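Local coordinates for protein endoglucanase A (Clostridium acetobutylicum, PDB 3IK2) that probably hydrolyses internal beta-1,4-glucosidic bonds of cellulose, as a family 44 endoglucanase built on a TIM-like barrel, at residues P280-S292 against N296-R308. Numbering follows the deposited sequence.
Sequences PEAKGGGQRVTTS and NVDCNKARMQAPR
Val289 and Arg303 meet where a two-stranded beta hairpin, closed by a type I' turn from Gly284 to Gln287, lies against helix 297-305; both follow barrel strand 273-278 of the TIM-like fold. The pairing illustrates how a hairpin seats on a helix through small residues while polar groups fix its ends. Among the apolar contacts, Val289 sends CG1 to Ala302 CB, 3.8 Å away, and the CB atoms of Ala282 and Ala306 also lie 3.8 Å apart. Cys299 SG, set anti to its backbone N (chi1 -168°), reaches Thr291 CG2 at 3.6 Å. The backbones come closest at Gly284, where Asp298 O and Ala302 CB occupy the space a side chain would need; its CA passes 3.5 Å from Asp298 O in a CA-H...O contact. At the helix start, Asn296 works from both ends of one amide: OD1 caps Cys299 N, while ND2 donates to Gly285 O (3.2 Å) from above the carbonyl plane, tying N-cap to turn. Farther along, helix 361-376 flanks Arg303, and Ser362 OG and Asn300 OD1 bond to its NH1. The arginine chain bends at chi3 (-59°), presenting the guanidinium edge side-on to the type I turn from Arg288 to Thr291 that follows the hairpin, where Val289 O accepts from both NH2 (2.9 Å) and NE (3.1 Å).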
loop_
_atom_site.group_PDB
_atom_site.type_symbol
_atom_site.label_atom_id
_atom_site.label_comp_id
_atom_site.label_asym_id
_atom_site.label_seq_id
_atom_site.Cartn_x
_atom_site.Cartn_y
_atom_site.Cartn_z
ATOM N N PRO A 280 1.866 -7.294 -9.275
ATOM C CA PRO A 280 2.684 -8.447 -9.671
ATOM C C PRO A 280 2.721 -8.681 -11.198
ATOM O O PRO A 280 1.694 -8.574 -11.887
ATOM C CB PRO A 280 2.029 -9.634 -8.934
ATOM C CG PRO A 280 0.725 -9.111 -8.374
ATOM C CD PRO A 280 0.858 -7.643 -8.246
ATOM N N GLU A 281 3.922 -8.963 -11.694
ATOM C CA GLU A 281 4.156 -9.332 -13.078
ATOM C C GLU A 281 4.071 -10.853 -13.257
ATOM O O GLU A 281 4.036 -11.356 -14.385
ATOM C CB GLU A 281 5.531 -8.821 -13.530
ATOM C CG GLU A 281 5.623 -7.302 -13.673
ATOM C CD GLU A 281 5.149 -6.793 -15.025
ATOM O OE1 GLU A 281 4.365 -7.477 -15.701
ATOM O OE2 GLU A 281 5.538 -5.679 -15.416
ATOM N N ALA A 282 4.025 -11.564 -12.129
ATOM C CA ALA A 282 3.873 -13.023 -12.081
ATOM C C ALA A 282 2.786 -13.525 -13.033
ATOM O O ALA A 282 1.678 -12.972 -13.085
ATOM C CB ALA A 282 3.562 -13.457 -10.643
ATOM N N LYS A 283 3.120 -14.549 -13.818
ATOM C CA LYS A 283 2.160 -15.126 -14.750
ATOM C C LYS A 283 1.872 -16.563 -14.386
ATOM O O LYS A 283 2.739 -17.266 -13.816
ATOM C CB LYS A 283 2.710 -15.100 -16.184
ATOM C CG LYS A 283 2.984 -13.691 -16.750
ATOM C CD LYS A 283 3.784 -13.817 -18.051
ATOM C CE LYS A 283 2.883 -14.454 -19.098
ATOM N NZ LYS A 283 3.533 -14.587 -20.411
ATOM N N GLY A 284 0.664 -16.995 -14.738
ATOM C CA GLY A 284 0.341 -18.429 -14.836
ATOM C C GLY A 284 -0.648 -18.655 -15.976
ATOM O O GLY A 284 -1.448 -17.779 -16.276
ATOM N N GLY A 285 -0.580 -19.825 -16.617
ATOM C CA GLY A 285 -1.438 -20.152 -17.753
ATOM C C GLY A 285 -1.356 -19.116 -18.856
ATOM O O GLY A 285 -2.342 -18.853 -19.551
ATOM N N GLY A 286 -0.165 -18.547 -19.023
ATOM C CA GLY A 286 0.076 -17.496 -20.015
ATOM C C GLY A 286 -0.589 -16.165 -19.748
ATOM O O GLY A 286 -0.776 -15.389 -20.674
ATOM N N GLN A 287 -0.971 -15.900 -18.490
ATOM C CA GLN A 287 -1.635 -14.638 -18.110
ATOM C C GLN A 287 -1.019 -14.014 -16.856
ATOM O O GLN A 287 -0.685 -14.718 -15.905
ATOM C CB GLN A 287 -3.146 -14.807 -17.855
ATOM C CG GLN A 287 -3.983 -15.234 -19.055
ATOM C CD GLN A 287 -4.058 -14.175 -20.159
ATOM O OE1 GLN A 287 -4.108 -12.947 -19.887
ATOM N NE2 GLN A 287 -4.057 -14.644 -21.420
ATOM N N ARG A 288 -0.911 -12.690 -16.865
ATOM C CA ARG A 288 -0.512 -11.929 -15.690
ATOM C C ARG A 288 -1.590 -12.048 -14.606
ATOM O O ARG A 288 -2.791 -11.968 -14.911
ATOM C CB ARG A 288 -0.248 -10.482 -16.062
ATOM C CG ARG A 288 0.486 -9.716 -15.000
ATOM C CD ARG A 288 0.720 -8.329 -15.481
ATOM N NE ARG A 288 1.248 -7.514 -14.399
ATOM C CZ ARG A 288 1.521 -6.221 -14.503
ATOM N NH1 ARG A 288 1.295 -5.607 -15.658
ATOM N NH2 ARG A 288 1.997 -5.552 -13.451
ATOM N N VAL A 289 -1.170 -12.275 -13.357
ATOM C CA VAL A 289 -2.111 -12.674 -12.271
ATOM C C VAL A 289 -3.093 -11.568 -11.871
ATOM O O VAL A 289 -4.136 -11.822 -11.249
ATOM C CB VAL A 289 -1.360 -13.244 -11.022
ATOM C CG1 VAL A 289 -0.520 -14.435 -11.406
ATOM C CG2 VAL A 289 -0.452 -12.162 -10.346
ATOM N N THR A 290 -2.741 -10.337 -12.240
ATOM C CA THR A 290 -3.578 -9.150 -12.037
ATOM C C THR A 290 -4.902 -9.224 -12.823
ATOM O O THR A 290 -5.778 -8.397 -12.616
ATOM C CB THR A 290 -2.809 -7.847 -12.452
ATOM O OG1 THR A 290 -2.226 -8.038 -13.746
ATOM C CG2 THR A 290 -1.681 -7.522 -11.460
ATOM N N THR A 291 -5.044 -10.194 -13.728
ATOM C CA THR A 291 -6.301 -10.367 -14.464
ATOM C C THR A 291 -7.527 -10.639 -13.582
ATOM O O THR A 291 -7.412 -11.216 -12.511
ATOM C CB THR A 291 -6.240 -11.477 -15.548
ATOM O OG1 THR A 291 -7.525 -11.566 -16.164
ATOM C CG2 THR A 291 -5.908 -12.861 -14.945
ATOM N N SER A 292 -8.696 -10.244 -14.083
ATOM C CA SER A 292 -9.986 -10.537 -13.466
ATOM C C SER A 292 -10.557 -11.912 -13.891
ATOM O O SER A 292 -11.541 -12.393 -13.318
ATOM C CB SER A 292 -10.968 -9.442 -13.834
ATOM O OG SER A 292 -11.458 -9.638 -15.148
ATOM N N ASN A 296 -9.038 -19.423 -15.529
ATOM C CA ASN A 296 -7.687 -19.910 -15.801
ATOM C C ASN A 296 -7.056 -20.402 -14.506
ATOM O O ASN A 296 -6.612 -19.592 -13.668
ATOM C CB ASN A 296 -6.868 -18.764 -16.416
ATOM C CG ASN A 296 -5.525 -19.196 -16.924
ATOM O OD1 ASN A 296 -4.937 -20.167 -16.462
ATOM N ND2 ASN A 296 -5.005 -18.437 -17.883
ATOM N N VAL A 297 -7.019 -21.723 -14.340
ATOM C CA VAL A 297 -6.595 -22.347 -13.082
ATOM C C VAL A 297 -5.111 -22.175 -12.760
ATOM O O VAL A 297 -4.741 -21.911 -11.600
ATOM C CB VAL A 297 -7.018 -23.843 -13.015
ATOM C CG1 VAL A 297 -6.318 -24.578 -11.845
ATOM C CG2 VAL A 297 -8.532 -23.949 -12.890
ATOM N N ASP A 298 -4.261 -22.315 -13.778
ATOM C CA ASP A 298 -2.814 -22.069 -13.589
ATOM C C ASP A 298 -2.517 -20.614 -13.274
ATOM O O ASP A 298 -1.558 -20.305 -12.570
ATOM C CB ASP A 298 -2.006 -22.531 -14.795
ATOM C CG ASP A 298 -1.828 -24.049 -14.830
ATOM O OD1 ASP A 298 -2.370 -24.753 -13.957
ATOM O OD2 ASP A 298 -1.121 -24.547 -15.734
ATOM N N CYS A 299 -3.338 -19.720 -13.816
ATOM C CA CYS A 299 -3.262 -18.325 -13.428
ATOM C C CYS A 299 -3.713 -18.167 -11.953
ATOM O O CYS A 299 -3.022 -17.502 -11.178
ATOM C CB CYS A 299 -4.052 -17.431 -14.392
ATOM S SG CYS A 299 -3.739 -15.664 -14.197
ATOM N N ASN A 300 -4.839 -18.794 -11.574
ATOM C CA ASN A 300 -5.295 -18.777 -10.173
ATOM C C ASN A 300 -4.215 -19.270 -9.201
ATOM O O ASN A 300 -3.994 -18.680 -8.100
ATOM C CB ASN A 300 -6.586 -19.557 -9.977
ATOM C CG ASN A 300 -7.760 -19.021 -10.809
ATOM O OD1 ASN A 300 -7.724 -17.922 -11.339
ATOM N ND2 ASN A 300 -8.841 -19.808 -10.868
ATOM N N LYS A 301 -3.511 -20.317 -9.622
ATOM C CA LYS A 301 -2.447 -20.933 -8.804
ATOM C C LYS A 301 -1.244 -20.022 -8.633
ATOM O O LYS A 301 -0.756 -19.838 -7.528
ATOM C CB LYS A 301 -2.003 -22.280 -9.395
ATOM C CG LYS A 301 -2.975 -23.363 -9.106
ATOM C CD LYS A 301 -2.680 -24.645 -9.875
ATOM C CE LYS A 301 -3.653 -25.725 -9.440
ATOM N NZ LYS A 301 -3.601 -26.924 -10.322
ATOM N N ALA A 302 -0.759 -19.482 -9.746
ATOM C CA ALA A 302 0.296 -18.500 -9.735
ATOM C C ALA A 302 -0.044 -17.309 -8.845
ATOM O O ALA A 302 0.869 -16.725 -8.225
ATOM C CB ALA A 302 0.572 -18.025 -11.161
ATOM N N ARG A 303 -1.332 -16.934 -8.811
ATOM C CA ARG A 303 -1.809 -15.788 -8.030
ATOM C C ARG A 303 -1.521 -15.964 -6.549
ATOM O O ARG A 303 -0.955 -15.084 -5.922
ATOM C CB ARG A 303 -3.310 -15.542 -8.262
ATOM C CG ARG A 303 -3.937 -14.429 -7.405
ATOM C CD ARG A 303 -5.407 -14.104 -7.792
ATOM N NE ARG A 303 -5.495 -13.688 -9.180
ATOM C CZ ARG A 303 -6.085 -14.390 -10.151
ATOM N NH1 ARG A 303 -6.674 -15.557 -9.884
ATOM N NH2 ARG A 303 -6.090 -13.920 -11.396
ATOM N N MET A 304 -1.908 -17.117 -6.002
ATOM C CA MET A 304 -1.693 -17.450 -4.584
ATOM C C MET A 304 -0.233 -17.651 -4.229
ATOM O O MET A 304 0.154 -17.404 -3.106
ATOM C CB MET A 304 -2.512 -18.695 -4.209
ATOM C CG MET A 304 -4.014 -18.521 -4.442
ATOM S SD MET A 304 -4.965 -19.997 -3.993
ATOM C CE MET A 304 -4.709 -21.038 -5.451
ATOM N N GLN A 305 0.582 -18.074 -5.197
ATOM C CA GLN A 305 2.043 -18.169 -5.000
ATOM C C GLN A 305 2.759 -16.823 -5.119
ATOM O O GLN A 305 3.860 -16.650 -4.595
ATOM C CB GLN A 305 2.676 -19.161 -5.997
ATOM C CG GLN A 305 2.112 -20.603 -5.944
ATOM C CD GLN A 305 2.111 -21.193 -4.549
ATOM O OE1 GLN A 305 2.952 -20.847 -3.731
ATOM N NE2 GLN A 305 1.150 -22.094 -4.261
ATOM N N ALA A 306 2.151 -15.888 -5.843
ATOM C CA ALA A 306 2.825 -14.645 -6.232
ATOM C C ALA A 306 3.343 -13.820 -5.036
ATOM O O ALA A 306 4.429 -13.254 -5.119
ATOM C CB ALA A 306 1.944 -13.795 -7.171
ATOM N N PRO A 307 2.577 -13.743 -3.918
ATOM C CA PRO A 307 3.130 -13.041 -2.754
ATOM C C PRO A 307 4.488 -13.581 -2.270
ATOM O O PRO A 307 5.205 -12.864 -1.553
ATOM C CB PRO A 307 2.038 -13.231 -1.691
ATOM C CG PRO A 307 0.794 -13.346 -2.479
ATOM C CD PRO A 307 1.209 -14.219 -3.632
ATOM N N ARG A 308 4.836 -14.834 -2.630
ATOM C CA ARG A 308 6.147 -15.366 -2.283
ATOM C C ARG A 308 7.310 -14.536 -2.903
ATOM O O ARG A 308 8.390 -14.466 -2.321
ATOM C CB ARG A 308 6.257 -16.863 -2.634
ATOM C CG ARG A 308 5.529 -17.791 -1.639
ATOM C CD ARG A 308 5.377 -19.220 -2.134
ATOM N NE ARG A 308 6.662 -19.907 -2.138
ATOM C CZ ARG A 308 6.919 -21.051 -2.758
ATOM N NH1 ARG A 308 5.967 -21.677 -3.452
ATOM N NH2 ARG A 308 8.150 -21.555 -2.698
#